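Local coordinates for protein type I site-specific restriction-modification system, R (Restriction) subunit (Vibrio vulnificus, PDB 3H1T) that probably serves as the ATP-dependent motor and restriction subunit of a type I restriction-modification enzyme, hydrolysing ATP to translocate DNA, at residues F439-V444 / L495-P500; D472-V477 / P500-T505; R491-E496 / T511-P516; T517-V522 / Y547-F552. One frame throughout, in Å; residues are numbered along the deposited sequence.

Contact 1: residues F439-V444 / L495-P500; sequences FAKTIV and LETSTP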
loop_
_atom_site.group_PDB
_atom_site.type_symbol
_atom_site.label_atom_id
_atom_site.label_comp_id
_atom_site.label_asym_id
_atom_site.label_seq_id
_atom_site.Cartn_x
_atom_site.Cartn_y
_atom_site.Cartn_z
ATOM N N PHE A 439 22.447 -6.879 15.407
ATOM C CA PHE A 439 22.560 -6.683 13.972
ATOM C C PHE A 439 21.231 -6.463 13.269
ATOM O O PHE A 439 21.135 -6.601 12.054
ATOM C CB PHE A 439 23.316 -7.838 13.315
ATOM C CG PHE A 439 24.799 -7.714 13.433
ATOM C CD1 PHE A 439 25.444 -8.058 14.612
ATOM C CD2 PHE A 439 25.546 -7.184 12.391
ATOM C CE1 PHE A 439 26.820 -7.871 14.756
ATOM C CE2 PHE A 439 26.930 -6.988 12.526
ATOM C CZ PHE A 439 27.564 -7.334 13.708
ATOM N N ALA A 440 20.201 -6.125 14.038
ATOM C CA ALA A 440 18.893 -5.843 13.463
ATOM C C ALA A 440 19.025 -4.463 12.814
ATOM O O ALA A 440 19.359 -3.486 13.498
ATOM C CB ALA A 440 17.843 -5.815 14.557
ATOM N N LYS A 441 18.773 -4.370 11.511
ATOM C CA LYS A 441 18.906 -3.090 10.826
ATOM C C LYS A 441 17.960 -2.068 11.399
ATOM O O LYS A 441 16.760 -2.307 11.498
ATOM C CB LYS A 441 18.673 -3.240 9.331
ATOM C CG LYS A 441 19.824 -3.913 8.606
ATOM C CD LYS A 441 19.684 -3.739 7.104
ATOM C CE LYS A 441 20.590 -4.698 6.318
ATOM N NZ LYS A 441 22.043 -4.362 6.291
ATOM N N THR A 442 18.524 -0.912 11.746
ATOM C CA THR A 442 17.807 0.184 12.399
ATOM C C THR A 442 17.995 1.555 11.748
ATOM O O THR A 442 19.062 1.850 11.225
ATOM C CB THR A 442 18.289 0.301 13.860
ATOM O OG1 THR A 442 18.098 -0.955 14.520
ATOM C CG2 THR A 442 17.547 1.398 14.595
ATOM N N ILE A 443 16.968 2.397 11.809
ATOM C CA ILE A 443 17.032 3.749 11.254
ATOM C C ILE A 443 16.636 4.721 12.355
ATOM O O ILE A 443 15.590 4.559 12.973
ATOM C CB ILE A 443 16.055 3.955 10.054
ATOM C CG1 ILE A 443 16.386 2.990 8.915
ATOM C CG2 ILE A 443 16.195 5.387 9.506
ATOM C CD1 ILE A 443 15.393 3.037 7.774
ATOM N N VAL A 444 17.451 5.736 12.610
ATOM C CA VAL A 444 17.130 6.696 13.663
ATOM C C VAL A 444 16.878 8.078 13.089
ATOM O O VAL A 444 17.764 8.687 12.498
ATOM C CB VAL A 444 18.277 6.782 14.717
ATOM C CG1 VAL A 444 17.877 7.709 15.882
ATOM C CG2 VAL A 444 18.593 5.407 15.241
ATOM N N LEU A 495 19.386 -6.952 1.235
ATOM C CA LEU A 495 18.931 -8.045 2.095
ATOM C C LEU A 495 20.054 -8.902 2.670
ATOM O O LEU A 495 19.987 -9.335 3.825
ATOM C CB LEU A 495 18.012 -8.987 1.310
ATOM C CG LEU A 495 16.984 -8.418 0.329
ATOM C CD1 LEU A 495 16.233 -9.576 -0.349
ATOM C CD2 LEU A 495 16.027 -7.511 1.077
ATOM N N GLU A 496 21.084 -9.138 1.863
ATOM C CA GLU A 496 22.196 -10.000 2.248
ATOM C C GLU A 496 23.392 -9.370 2.981
ATOM O O GLU A 496 24.292 -10.096 3.409
ATOM C CB GLU A 496 22.706 -10.722 1.001
ATOM C CG GLU A 496 23.340 -12.101 1.218
ATOM C CD GLU A 496 22.356 -13.248 1.026
ATOM O OE1 GLU A 496 21.317 -13.027 0.359
ATOM O OE2 GLU A 496 22.627 -14.368 1.521
ATOM N N THR A 497 23.416 -8.047 3.139
ATOM C CA THR A 497 24.536 -7.383 3.817
ATOM C C THR A 497 24.255 -7.221 5.314
ATOM O O THR A 497 23.123 -6.955 5.698
ATOM C CB THR A 497 24.772 -6.008 3.220
ATOM O OG1 THR A 497 23.551 -5.262 3.284
ATOM C CG2 THR A 497 25.226 -6.113 1.776
ATOM N N SER A 498 25.270 -7.357 6.164
ATOM C CA SER A 498 25.040 -7.218 7.604
ATOM C C SER A 498 25.241 -5.804 8.150
ATOM O O SER A 498 24.759 -5.482 9.236
ATOM C CB SER A 498 25.905 -8.218 8.403
ATOM O OG SER A 498 27.290 -7.977 8.237
ATOM N N THR A 499 25.951 -4.958 7.407
ATOM C CA THR A 499 26.170 -3.582 7.846
ATOM C C THR A 499 26.112 -2.605 6.665
ATOM O O THR A 499 26.306 -3.002 5.516
ATOM C CB THR A 499 27.531 -3.417 8.553
ATOM O OG1 THR A 499 28.585 -3.719 7.633
ATOM C CG2 THR A 499 27.641 -4.339 9.745
ATOM N N PRO A 500 25.833 -1.315 6.936
ATOM C CA PRO A 500 25.560 -0.701 8.241
ATOM C C PRO A 500 24.362 -1.331 8.929
ATOM O O PRO A 500 23.467 -1.874 8.277
ATOM C CB PRO A 500 25.281 0.761 7.887
ATOM C CG PRO A 500 26.039 0.964 6.614
ATOM C CD PRO A 500 25.702 -0.306 5.872
HETATM O O HOH W 1 22.512 -6.759 9.878
#
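Phe439 and Ser498 approach to 6.9 Å between their CA atoms, and Lys441 and Pro500 to 7.5 Å, so the segment 439-444 and the loop 495-500 are too far apart for direct backbone pairing and are joined by side chains and a water. Lys441 makes the direct hydrogen bonds of the contact. Its chain runs nearly straight to CE and then bends at the last torsion (chi4 -75°), which brings NZ 2.9 Å from Thr497 O; the ammonium sits above that carbonyl plane, 52° out of it. The Lys441 and Thr497 side chains cross at about a right angle, and NZ also makes weak bonds to Thr497 OG1 and to Pro500 O, both at 3.5 Å. The Thr497 hydroxyl has stronger partners in Arg491 O and Glu494 O, by which the loop is tied to the end of helix 482-493. Phe439 uses one edge of its ring: CE2 lies 3.9 Å from Thr499 CG2, with the two side chains side by side and pointing the same way, while Ser498 O lies in the ring plane beside CD2. A water gives one hydrogen to Phe439 O and the other to Ser498 O (2.6 and 2.7 Å), linking the two backbones. Lys441 is buried, with Phe492 against its side chain, and the loop oxygens it meets carry no formal charge; their dipoles would probably help to stabilise a positive charge, and the one full and two weak bonds tie the loop to Lys441.

Contact 2: residues D472-V477 / P500-T505; sequences DYVARV and PVILTT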
loop_
_atom_site.group_PDB
_atom_site.type_symbol
_atom_site.label_atom_id
_atom_site.label_comp_id
_atom_site.label_asym_id
_atom_site.label_seq_id
_atom_site.Cartn_x
_atom_site.Cartn_y
_atom_site.Cartn_z
ATOM N N ASP A 472 31.639 0.389 9.512
ATOM C CA ASP A 472 30.414 1.067 9.115
ATOM C C ASP A 472 29.176 0.554 9.828
ATOM O O ASP A 472 28.092 0.502 9.237
ATOM C CB ASP A 472 30.227 0.955 7.603
ATOM C CG ASP A 472 29.954 -0.469 7.150
ATOM O OD1 ASP A 472 30.440 -1.415 7.811
ATOM O OD2 ASP A 472 29.269 -0.643 6.126
ATOM N N TYR A 473 29.348 0.166 11.090
ATOM C CA TYR A 473 28.253 -0.335 11.915
ATOM C C TYR A 473 27.137 0.712 11.976
ATOM O O TYR A 473 25.956 0.393 11.849
ATOM C CB TYR A 473 28.758 -0.624 13.323
ATOM C CG TYR A 473 27.707 -1.244 14.206
ATOM C CD1 TYR A 473 27.278 -2.559 14.001
ATOM C CD2 TYR A 473 27.125 -0.508 15.236
ATOM C CE1 TYR A 473 26.283 -3.125 14.803
ATOM C CE2 TYR A 473 26.143 -1.062 16.044
ATOM C CZ TYR A 473 25.721 -2.364 15.826
ATOM O OH TYR A 473 24.751 -2.884 16.653
ATOM N N VAL A 474 27.524 1.961 12.220
ATOM C CA VAL A 474 26.563 3.050 12.243
ATOM C C VAL A 474 27.002 3.958 11.122
ATOM O O VAL A 474 28.194 4.083 10.844
ATOM C CB VAL A 474 26.602 3.908 13.511
ATOM C CG1 VAL A 474 25.363 4.793 13.522
ATOM C CG2 VAL A 474 26.677 3.053 14.757
ATOM N N ALA A 475 26.048 4.588 10.461
ATOM C CA ALA A 475 26.397 5.479 9.384
ATOM C C ALA A 475 25.315 6.522 9.280
ATOM O O ALA A 475 24.147 6.263 9.572
ATOM C CB ALA A 475 26.522 4.707 8.077
ATOM N N ARG A 476 25.717 7.715 8.883
ATOM C CA ARG A 476 24.789 8.804 8.713
ATOM C C ARG A 476 24.464 8.987 7.231
ATOM O O ARG A 476 25.359 9.006 6.384
ATOM C CB ARG A 476 25.386 10.089 9.276
ATOM C CG ARG A 476 24.608 11.323 8.865
ATOM C CD ARG A 476 25.029 12.553 9.637
ATOM N NE ARG A 476 26.198 13.187 9.044
ATOM C CZ ARG A 476 26.297 14.492 8.818
ATOM N NH1 ARG A 476 25.305 15.317 9.136
ATOM N NH2 ARG A 476 27.383 14.971 8.246
ATOM N N VAL A 477 23.173 9.080 6.923
ATOM C CA VAL A 477 22.720 9.306 5.555
ATOM C C VAL A 477 21.970 10.631 5.565
ATOM O O VAL A 477 20.813 10.717 5.995
ATOM C CB VAL A 477 21.777 8.188 5.054
ATOM C CG1 VAL A 477 21.105 8.636 3.768
ATOM C CG2 VAL A 477 22.558 6.896 4.814
ATOM N N PRO A 500 25.833 -1.315 6.936
ATOM C CA PRO A 500 25.560 -0.701 8.241
ATOM C C PRO A 500 24.362 -1.331 8.929
ATOM O O PRO A 500 23.467 -1.874 8.277
ATOM C CB PRO A 500 25.281 0.761 7.887
ATOM C CG PRO A 500 26.039 0.964 6.614
ATOM C CD PRO A 500 25.702 -0.306 5.872
ATOM N N VAL A 501 24.336 -1.269 10.249
ATOM C CA VAL A 501 23.213 -1.806 10.975
ATOM C C VAL A 501 22.287 -0.636 11.320
ATOM O O VAL A 501 21.071 -0.736 11.203
ATOM C CB VAL A 501 23.690 -2.523 12.244
ATOM C CG1 VAL A 501 22.504 -3.066 13.011
ATOM C CG2 VAL A 501 24.626 -3.644 11.864
ATOM N N ILE A 502 22.890 0.490 11.695
ATOM C CA ILE A 502 22.168 1.693 12.072
ATOM C C ILE A 502 22.438 2.858 11.144
ATOM O O ILE A 502 23.591 3.203 10.907
ATOM C CB ILE A 502 22.600 2.239 13.454
ATOM C CG1 ILE A 502 22.934 1.097 14.418
ATOM C CG2 ILE A 502 21.511 3.151 13.984
ATOM C CD1 ILE A 502 21.783 0.301 14.805
ATOM N N LEU A 503 21.387 3.477 10.632
ATOM C CA LEU A 503 21.543 4.652 9.793
ATOM C C LEU A 503 20.888 5.800 10.556
ATOM O O LEU A 503 19.812 5.629 11.132
ATOM C CB LEU A 503 20.821 4.502 8.446
ATOM C CG LEU A 503 21.273 3.551 7.330
ATOM C CD1 LEU A 503 20.396 3.797 6.093
ATOM C CD2 LEU A 503 22.728 3.804 6.994
ATOM N N THR A 504 21.537 6.954 10.596
ATOM C CA THR A 504 20.946 8.103 11.256
ATOM C C THR A 504 20.663 9.077 10.118
ATOM O O THR A 504 21.399 9.123 9.123
ATOM C CB THR A 504 21.899 8.752 12.272
ATOM O OG1 THR A 504 23.041 9.270 11.589
ATOM C CG2 THR A 504 22.359 7.729 13.288
ATOM N N THR A 505 19.587 9.832 10.255
ATOM C CA THR A 505 19.210 10.792 9.246
ATOM C C THR A 505 18.313 11.807 9.946
ATOM O O THR A 505 18.140 11.759 11.160
ATOM C CB THR A 505 18.409 10.086 8.138
ATOM O OG1 THR A 505 18.165 10.991 7.064
ATOM C CG2 THR A 505 17.089 9.601 8.695
#
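The Tyr473 ring is met off-centre and obliquely by Val501: CB stands 4.2 Å from the ring centroid and 29° off the normal, a CH-pi contact, and CG2 comes to 3.4 Å from CE1. Ile502 CG1 approaches the same ring obliquely at CE2. With CG anti to the backbone N (chi1 -176°), the tyrosine side chain leaves beside its own carbonyl carbon, and Tyr473 OH bonds to Arg438 O. The Pro500 ring meets Ala475, CG to CB 4.0 Å. Beyond these groups the backbones pair as parallel strands, with bridges Val474-Ile502, Ala475-Leu503 and Arg476-Thr504. Tyr473 O takes two donors, Val501 N at 2.8 Å and Ile502 N at 3.1 Å, the latter almost straight. The ladder continues through Ala475 N to Ile502 O, Thr504 N to Ala475 O and Val477 N to Thr504 O, and Thr505 OG1 prolongs it by donating to Val477 O at 2.9 Å. Val474, Ile502 and Thr504 share one face; Ala475 and Leu503 share the other, where Val477 CG2 also reaches Leu503 CD2. Strand 474-476 is outermost in the sheet. The unit is a beta-alpha-beta crossover: helix 482-493 packs on Ala475, Val477 and Leu503, helices 449-462 and 422-436 lie over the Val474-Ile502 face, and strand 441-446 flanks 502-505.

Contact 3: residues R491-E496 / T511-P516; sequences RFQELE and TGVDAP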
loop_
_atom_site.group_PDB
_atom_site.type_symbol
_atom_site.label_atom_id
_atom_site.label_comp_id
_atom_site.label_asym_id
_atom_site.label_seq_id
_atom_site.Cartn_x
_atom_site.Cartn_y
_atom_site.Cartn_z
ATOM N N ARG A 491 24.018 -0.160 0.593
ATOM C CA ARG A 491 24.371 -1.433 1.228
ATOM C C ARG A 491 23.379 -1.785 2.321
ATOM O O ARG A 491 23.052 -2.956 2.527
ATOM C CB ARG A 491 25.775 -1.364 1.838
ATOM C CG ARG A 491 26.877 -0.992 0.849
ATOM C CD ARG A 491 28.283 -1.164 1.457
ATOM N NE ARG A 491 29.130 0.006 1.209
ATOM C CZ ARG A 491 29.367 0.964 2.109
ATOM N NH1 ARG A 491 28.828 0.888 3.330
ATOM N NH2 ARG A 491 30.117 2.018 1.786
ATOM N N PHE A 492 22.915 -0.764 3.031
ATOM C CA PHE A 492 21.957 -0.944 4.119
ATOM C C PHE A 492 20.665 -1.593 3.609
ATOM O O PHE A 492 20.081 -2.471 4.249
ATOM C CB PHE A 492 21.627 0.416 4.745
ATOM C CG PHE A 492 20.516 0.377 5.758
ATOM C CD1 PHE A 492 20.748 -0.038 7.064
ATOM C CD2 PHE A 492 19.240 0.802 5.410
ATOM C CE1 PHE A 492 19.707 -0.017 8.009
ATOM C CE2 PHE A 492 18.213 0.827 6.338
ATOM C CZ PHE A 492 18.446 0.418 7.640
ATOM N N GLN A 493 20.230 -1.143 2.438
ATOM C CA GLN A 493 19.018 -1.621 1.803
ATOM C C GLN A 493 19.099 -3.059 1.323
ATOM O O GLN A 493 18.072 -3.724 1.172
ATOM C CB GLN A 493 18.671 -0.709 0.630
ATOM C CG GLN A 493 18.176 0.653 1.058
ATOM C CD GLN A 493 17.724 1.487 -0.111
ATOM O OE1 GLN A 493 16.984 2.449 0.051
ATOM N NE2 GLN A 493 18.172 1.121 -1.303
ATOM N N GLU A 494 20.313 -3.546 1.094
ATOM C CA GLU A 494 20.486 -4.908 0.608
ATOM C C GLU A 494 20.128 -5.931 1.663
ATOM O O GLU A 494 20.501 -5.784 2.830
ATOM C CB GLU A 494 21.924 -5.099 0.130
ATOM C CG GLU A 494 22.385 -3.896 -0.650
ATOM C CD GLU A 494 23.513 -4.180 -1.601
ATOM O OE1 GLU A 494 24.614 -4.583 -1.149
ATOM O OE2 GLU A 494 23.286 -3.984 -2.814
ATOM N N LEU A 495 19.386 -6.952 1.235
ATOM C CA LEU A 495 18.931 -8.045 2.095
ATOM C C LEU A 495 20.054 -8.902 2.670
ATOM O O LEU A 495 19.987 -9.335 3.825
ATOM C CB LEU A 495 18.012 -8.987 1.310
ATOM C CG LEU A 495 16.984 -8.418 0.329
ATOM C CD1 LEU A 495 16.233 -9.576 -0.349
ATOM C CD2 LEU A 495 16.027 -7.511 1.077
ATOM N N GLU A 496 21.084 -9.138 1.863
ATOM C CA GLU A 496 22.196 -10.000 2.248
ATOM C C GLU A 496 23.392 -9.370 2.981
ATOM O O GLU A 496 24.292 -10.096 3.409
ATOM C CB GLU A 496 22.706 -10.722 1.001
ATOM C CG GLU A 496 23.340 -12.101 1.218
ATOM C CD GLU A 496 22.356 -13.248 1.026
ATOM O OE1 GLU A 496 21.317 -13.027 0.359
ATOM O OE2 GLU A 496 22.627 -14.368 1.521
ATOM N N THR A 511 11.251 9.318 3.117
ATOM C CA THR A 511 10.762 8.644 1.905
ATOM C C THR A 511 11.979 8.196 1.097
ATOM O O THR A 511 11.847 7.753 -0.039
ATOM C CB THR A 511 9.941 9.555 0.965
ATOM O OG1 THR A 511 10.793 10.557 0.398
ATOM C CG2 THR A 511 8.802 10.201 1.702
ATOM N N GLY A 512 13.159 8.316 1.695
ATOM C CA GLY A 512 14.380 7.940 1.019
ATOM C C GLY A 512 14.776 6.468 1.047
ATOM O O GLY A 512 15.417 5.995 0.106
ATOM N N VAL A 513 14.399 5.734 2.089
ATOM C CA VAL A 513 14.775 4.330 2.224
ATOM C C VAL A 513 13.783 3.272 1.791
ATOM O O VAL A 513 12.589 3.363 2.052
ATOM C CB VAL A 513 15.097 3.955 3.684
ATOM C CG1 VAL A 513 16.444 3.262 3.741
ATOM C CG2 VAL A 513 15.040 5.182 4.579
ATOM N N ASP A 514 14.298 2.242 1.138
ATOM C CA ASP A 514 13.501 1.098 0.747
ATOM C C ASP A 514 14.340 -0.064 1.219
ATOM O O ASP A 514 15.108 -0.631 0.451
ATOM C CB ASP A 514 13.280 0.998 -0.760
ATOM C CG ASP A 514 12.453 -0.237 -1.131
ATOM O OD1 ASP A 514 11.512 -0.573 -0.377
ATOM O OD2 ASP A 514 12.739 -0.875 -2.168
ATOM N N ALA A 515 14.202 -0.406 2.496
ATOM C CA ALA A 515 14.964 -1.498 3.081
ATOM C C ALA A 515 14.013 -2.444 3.803
ATOM O O ALA A 515 13.640 -2.204 4.953
ATOM C CB ALA A 515 15.972 -0.946 4.050
ATOM N N PRO A 516 13.599 -3.533 3.135
ATOM C CA PRO A 516 12.679 -4.489 3.757
ATOM C C PRO A 516 13.118 -5.162 5.071
ATOM O O PRO A 516 12.287 -5.415 5.934
ATOM C CB PRO A 516 12.420 -5.493 2.629
ATOM C CG PRO A 516 13.678 -5.416 1.804
ATOM C CD PRO A 516 13.880 -3.921 1.744
#
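Gln493 OE1 accepts the backbone N-H of Asp514 at 2.9 Å, the hydrogen bond between the end of helix 482-493 and the loop 511-516. The loop's sequence, Thr-Gly-Val-Asp-Ala-Pro, fits motif V of superfamily 2 helicases, in the second RecA-like domain. The N-H...O angle is 166°, but the donor stands above the amide plane by 47°. With its chain extended beyond CG (chi2 -175°), Gln493 runs beside the loop backbone, and CG and CD each come to 3.4 Å from Asp514 O. Next to it Phe492 meets the two apolar residues: CE2 lies 3.7 Å from Ala515 CB, an oblique approach, and 4.0 Å from Val513 CG1, which sits at the ring edge. Ala515 CB also meets Gln493 CA, where the backbones are nearest, 4.3 Å between the CA atoms. Outward, Lys441 and Ile443 of strand 441-446 back the Phe492 ring, and Ile443 also packs on Val513. Arg539 makes a weak bond to Val513 O and Arg542 a long, weak ion pair with Asp514. Both arginines fall in a stretch resembling motif VI. At the far end Leu495 CD2 is modelled only 3.2 Å from Pro516 CG, tighter than usual carbon contact and so of doubtful precision.

Contact 4: residues T517-V522 / Y547-F552; sequences TCKNVV and YGKLWF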
loop_
_atom_site.group_PDB
_atom_site.type_symbol
_atom_site.label_atom_id
_atom_site.label_comp_id
_atom_site.label_asym_id
_atom_site.label_seq_id
_atom_site.Cartn_x
_atom_site.Cartn_y
_atom_site.Cartn_z
ATOM N N THR A 517 14.403 -5.454 5.240
ATOM C CA THR A 517 14.834 -6.079 6.482
ATOM C C THR A 517 15.010 -5.097 7.645
ATOM O O THR A 517 15.607 -5.447 8.666
ATOM C CB THR A 517 16.139 -6.850 6.303
ATOM O OG1 THR A 517 17.074 -6.032 5.594
ATOM C CG2 THR A 517 15.900 -8.126 5.529
ATOM N N CYS A 518 14.513 -3.873 7.495
ATOM C CA CYS A 518 14.604 -2.901 8.579
ATOM C C CYS A 518 13.716 -3.425 9.716
ATOM O O CYS A 518 12.512 -3.645 9.531
ATOM C CB CYS A 518 14.117 -1.521 8.116
ATOM S SG CYS A 518 14.206 -0.243 9.398
ATOM N N LYS A 519 14.313 -3.600 10.891
ATOM C CA LYS A 519 13.598 -4.143 12.033
ATOM C C LYS A 519 13.301 -3.160 13.162
ATOM O O LYS A 519 12.453 -3.441 14.004
ATOM C CB LYS A 519 14.361 -5.354 12.585
ATOM C CG LYS A 519 14.484 -6.516 11.595
ATOM C CD LYS A 519 15.235 -7.694 12.218
ATOM C CE LYS A 519 15.075 -8.979 11.414
ATOM N NZ LYS A 519 15.190 -10.176 12.307
ATOM N N ASN A 520 14.000 -2.026 13.192
ATOM C CA ASN A 520 13.774 -1.006 14.223
ATOM C C ASN A 520 13.630 0.368 13.598
ATOM O O ASN A 520 14.467 0.786 12.815
ATOM C CB ASN A 520 14.934 -0.914 15.234
ATOM C CG ASN A 520 15.134 -2.177 16.042
ATOM O OD1 ASN A 520 14.179 -2.811 16.490
ATOM N ND2 ASN A 520 16.396 -2.528 16.263
ATOM N N VAL A 521 12.569 1.073 13.953
ATOM C CA VAL A 521 12.340 2.420 13.453
ATOM C C VAL A 521 12.400 3.306 14.692
ATOM O O VAL A 521 11.558 3.198 15.583
ATOM C CB VAL A 521 10.960 2.535 12.752
ATOM C CG1 VAL A 521 10.613 4.005 12.520
ATOM C CG2 VAL A 521 10.985 1.807 11.401
ATOM N N VAL A 522 13.395 4.185 14.752
ATOM C CA VAL A 522 13.590 5.032 15.924
ATOM C C VAL A 522 13.300 6.536 15.793
ATOM O O VAL A 522 13.831 7.214 14.915
ATOM C CB VAL A 522 15.036 4.850 16.440
ATOM C CG1 VAL A 522 15.209 5.535 17.778
ATOM C CG2 VAL A 522 15.355 3.355 16.558
ATOM N N TYR A 547 13.954 -13.362 4.747
ATOM C CA TYR A 547 15.108 -12.982 5.550
ATOM C C TYR A 547 14.782 -12.715 7.023
ATOM O O TYR A 547 15.347 -11.810 7.631
ATOM C CB TYR A 547 15.749 -11.749 4.915
ATOM C CG TYR A 547 16.554 -12.110 3.692
ATOM C CD1 TYR A 547 17.872 -12.540 3.821
ATOM C CD2 TYR A 547 15.977 -12.131 2.421
ATOM C CE1 TYR A 547 18.595 -12.988 2.727
ATOM C CE2 TYR A 547 16.696 -12.582 1.314
ATOM C CZ TYR A 547 18.004 -13.014 1.480
ATOM O OH TYR A 547 18.709 -13.511 0.410
ATOM N N GLY A 548 13.866 -13.495 7.589
ATOM C CA GLY A 548 13.505 -13.316 8.986
ATOM C C GLY A 548 12.789 -12.022 9.332
ATOM O O GLY A 548 12.699 -11.654 10.507
ATOM N N LYS A 549 12.265 -11.328 8.329
ATOM C CA LYS A 549 11.564 -10.077 8.584
ATOM C C LYS A 549 10.051 -10.284 8.594
ATOM O O LYS A 549 9.431 -10.396 7.535
ATOM C CB LYS A 549 11.949 -9.042 7.526
ATOM C CG LYS A 549 11.093 -7.786 7.548
ATOM C CD LYS A 549 11.109 -7.142 8.920
ATOM C CE LYS A 549 10.186 -5.939 8.981
ATOM N NZ LYS A 549 10.575 -4.897 7.992
ATOM N N LEU A 550 9.463 -10.332 9.789
ATOM C CA LEU A 550 8.016 -10.519 9.924
ATOM C C LEU A 550 7.282 -9.399 10.654
ATOM O O LEU A 550 6.081 -9.219 10.459
ATOM C CB LEU A 550 7.718 -11.851 10.613
ATOM C CG LEU A 550 8.143 -13.053 9.773
ATOM C CD1 LEU A 550 7.968 -14.353 10.548
ATOM C CD2 LEU A 550 7.325 -13.057 8.501
ATOM N N TRP A 551 7.990 -8.661 11.501
ATOM C CA TRP A 551 7.397 -7.545 12.237
ATOM C C TRP A 551 8.506 -6.582 12.623
ATOM O O TRP A 551 9.678 -6.877 12.408
ATOM C CB TRP A 551 6.664 -8.044 13.495
ATOM C CG TRP A 551 7.526 -8.841 14.420
ATOM C CD1 TRP A 551 7.857 -10.162 14.301
ATOM C CD2 TRP A 551 8.228 -8.356 15.571
ATOM N NE1 TRP A 551 8.725 -10.529 15.304
ATOM C CE2 TRP A 551 8.973 -9.438 16.094
ATOM C CE3 TRP A 551 8.306 -7.112 16.208
ATOM C CZ2 TRP A 551 9.786 -9.312 17.231
ATOM C CZ3 TRP A 551 9.115 -6.987 17.341
ATOM C CH2 TRP A 551 9.846 -8.082 17.834
ATOM N N PHE A 552 8.147 -5.429 13.179
ATOM C CA PHE A 552 9.164 -4.467 13.583
ATOM C C PHE A 552 8.816 -3.654 14.824
ATOM O O PHE A 552 7.671 -3.653 15.277
ATOM C CB PHE A 552 9.478 -3.506 12.433
ATOM C CG PHE A 552 8.359 -2.573 12.094
ATOM C CD1 PHE A 552 7.208 -3.034 11.438
ATOM C CD2 PHE A 552 8.460 -1.220 12.398
ATOM C CE1 PHE A 552 6.179 -2.151 11.089
ATOM C CE2 PHE A 552 7.439 -0.331 12.055
ATOM C CZ PHE A 552 6.297 -0.792 11.401
#
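Lys549 and Cys518 meet through an ammonium that ends among carbonyls: NZ donates to Cys518 O at 2.8 Å and also to Pro516 O, Gly540 O and Arg542 O. The chain reaches there by leaving the backbone with CG anti to N (chi1 170°) and bending at chi2 and chi4; CE follows to 3.3 Å from Cys518 O. Lys519 reaches back the other way, extended beyond CG, and its NZ makes a weak bond to Gly548 O at 3.4 Å. Gly548 has a positive phi (67°) and forms a G1 beta bulge with Lys549, both facing Arg544. At one end Thr517 CG2 packs on Tyr547 CB at 3.7 Å, while the tyrosine hydroxyl bonds to Glu496. At the other, Phe552 CB lies 3.4 Å from Lys519 O and its ring meets Val521 obliquely, CD2 to CG2 4.1 Å. From here strands 518-524 and 552-556 run on as parallel neighbours, Lys519 and Val521 bonding to Asn553. Four carbonyls compete for the three hydrogens the lysine would carry if protonated, as is likely, so at least one bond must be shared or weakened. Their dipoles would probably stabilise a positive charge, and the one amino group ties Pro516 and Cys518, leading into strand 518-524, to the loop before 552-556 and to the segment around Gly540 and Arg542.

Overall arrangement
All four contacts belong to the second RecA-like domain and are spread over neighbouring strands of its sheet and the loops that enter them. Contacts 1 and 2, centres 8 Å apart, share Pro500 and are joined where Thr442 N and Val444 N meet Val501 O and Leu503 O. Contact 3, also 8 Å from contact 1 centre to centre, packs Phe492 against both Ile443 and Leu503. The centres of contacts 4 and 1 are 9 Å apart, and those of contacts 4 and 3 are 11 Å apart. Strands 441-446 and 518-524 are neighbours, and Glu496 holds Tyr547. Contacts 2 and 4 do not touch, their nearest atoms being about 6 Å apart. As in related helicases, 511-516, a motif V segment, probably faces the interdomain cleft.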